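Local coordinates for xyloglucanase (Paenibacillus pabuli, PDB 2JEP), which hydrolyses the beta-1,4-glucan backbone of xyloglucan, a plant cell-wall polysaccharide, as a family 5 glycoside hydrolase, at residues Asn385-Asn388 with Ala389-Gly393. Residues are numbered along the deposited sequence; the frame is centred on the assembly and turned at random.
Sequences NIIN and AIMQG
A389 opens the second half of helix 384-393 by giving its amide to the carbonyl oxygen of N385, one turn back, while its methyl group lies beside that same oxygen, with N385 O 3.4 Å from A389 CB. One residue on, the amide of I390 bonds to I386 O, and the two isoleucines meet along the buried side, I386 CG2 lying 4.3 Å from I390 CD1. With its CG1 anti to the carbonyl carbon (chi1 -68°), I390 brings this branch back along the helix to the end of the I386 carbonyl, CG1 3.5 Å from I386 O; A344 and T348 of helix 336-353 cover the same side chain. M391 repeats the backbone pattern with I387: a fairly straight amide bond (N-H...O 166°) runs from M391 N to I387 O. The backbone N-H of Q392 bonds to N388 O at 2.8 Å, and its CG sits 3.2 Å from that oxygen. Extended beyond CG, its chain runs back toward N388, NE2 coming to 4.1 Å from N388 CB, while OE1 accepts a hydrogen bond from K345. An alanine at Q392 would probably leave the K345 ammonium without this amide oxygen and N388 O without the chain lying along it. Successive i+4 to i bonds mark a regular alpha-helix, made amphipathic by buried I386, I387, A389 and I390 against more exposed N385, N388 and Q392; this C-terminal helix packs on helix 336-353 at the outside of the TIM barrel.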
loop_
_atom_site.group_PDB
_atom_site.type_symbol
_atom_site.label_atom_id
_atom_site.label_comp_id
_atom_site.label_asym_id
_atom_site.label_seq_id
_atom_site.Cartn_x
_atom_site.Cartn_y
_atom_site.Cartn_z
ATOM N N ASN A 385 -8.560 14.375 15.461
ATOM C CA ASN A 385 -7.848 13.741 16.546
ATOM C C ASN A 385 -7.040 12.525 16.064
ATOM O O ASN A 385 -5.960 12.271 16.580
ATOM C CB ASN A 385 -8.790 13.359 17.704
ATOM C CG ASN A 385 -9.116 14.534 18.632
ATOM O OD1 ASN A 385 -8.487 15.586 18.591
ATOM N ND2 ASN A 385 -10.089 14.323 19.509
ATOM N N ILE A 386 -7.537 11.802 15.049
ATOM C CA ILE A 386 -6.748 10.696 14.491
ATOM C C ILE A 386 -5.541 11.259 13.721
ATOM O O ILE A 386 -4.435 10.731 13.815
ATOM C CB ILE A 386 -7.603 9.750 13.595
ATOM C CG1 ILE A 386 -8.663 9.038 14.442
ATOM C CG2 ILE A 386 -6.709 8.746 12.835
ATOM C CD1 ILE A 386 -9.684 8.278 13.641
ATOM N N ILE A 387 -5.742 12.332 12.958
ATOM C CA ILE A 387 -4.608 12.947 12.294
ATOM C C ILE A 387 -3.576 13.369 13.311
ATOM O O ILE A 387 -2.370 13.125 13.148
ATOM C CB ILE A 387 -5.049 14.176 11.447
ATOM C CG1 ILE A 387 -5.928 13.712 10.289
ATOM C CG2 ILE A 387 -3.846 14.951 10.920
ATOM C CD1 ILE A 387 -6.603 14.835 9.492
ATOM N N ASN A 388 -4.039 14.011 14.375
ATOM C CA ASN A 388 -3.091 14.466 15.397
ATOM C C ASN A 388 -2.343 13.288 16.023
ATOM O O ASN A 388 -1.162 13.387 16.350
ATOM C CB ASN A 388 -3.799 15.251 16.513
ATOM C CG ASN A 388 -4.270 16.616 16.086
ATOM O OD1 ASN A 388 -3.870 17.125 15.056
ATOM N ND2 ASN A 388 -5.129 17.219 16.898
ATOM N N ALA A 389 -3.054 12.180 16.250
ATOM C CA ALA A 389 -2.451 10.972 16.821
ATOM C C ALA A 389 -1.334 10.431 15.917
ATOM O O ALA A 389 -0.253 10.084 16.385
ATOM C CB ALA A 389 -3.538 9.927 17.054
ATOM N N ILE A 390 -1.573 10.403 14.608
ATOM C CA ILE A 390 -0.554 9.974 13.663
ATOM C C ILE A 390 0.653 10.911 13.761
ATOM O O ILE A 390 1.811 10.480 13.776
ATOM C CB ILE A 390 -1.117 9.930 12.208
ATOM C CG1 ILE A 390 -2.153 8.800 12.092
ATOM C CG2 ILE A 390 0.005 9.768 11.164
ATOM C CD1 ILE A 390 -2.975 8.833 10.794
ATOM N N MET A 391 0.404 12.216 13.727
ATOM C CA MET A 391 1.512 13.146 13.736
ATOM C C MET A 391 2.286 13.108 15.058
ATOM O O MET A 391 3.508 13.220 15.054
ATOM C CB MET A 391 1.045 14.544 13.355
ATOM C CG MET A 391 0.414 14.583 11.954
ATOM S SD MET A 391 1.546 14.100 10.619
ATOM C CE MET A 391 0.378 13.612 9.342
ATOM N N GLN A 392 1.595 12.890 16.166
ATOM C CA GLN A 392 2.286 12.677 17.445
ATOM C C GLN A 392 3.167 11.434 17.375
ATOM O O GLN A 392 4.276 11.404 17.909
ATOM C CB GLN A 392 1.298 12.516 18.600
ATOM C CG GLN A 392 0.570 13.795 18.953
ATOM C CD GLN A 392 -0.661 13.553 19.791
ATOM O OE1 GLN A 392 -0.852 12.451 20.334
ATOM N NE2 GLN A 392 -1.527 14.569 19.894
ATOM N N GLY A 393 2.661 10.392 16.725
ATOM C CA GLY A 393 3.422 9.162 16.577
ATOM C C GLY A 393 4.685 9.302 15.736
ATOM O O GLY A 393 5.591 8.463 15.825
#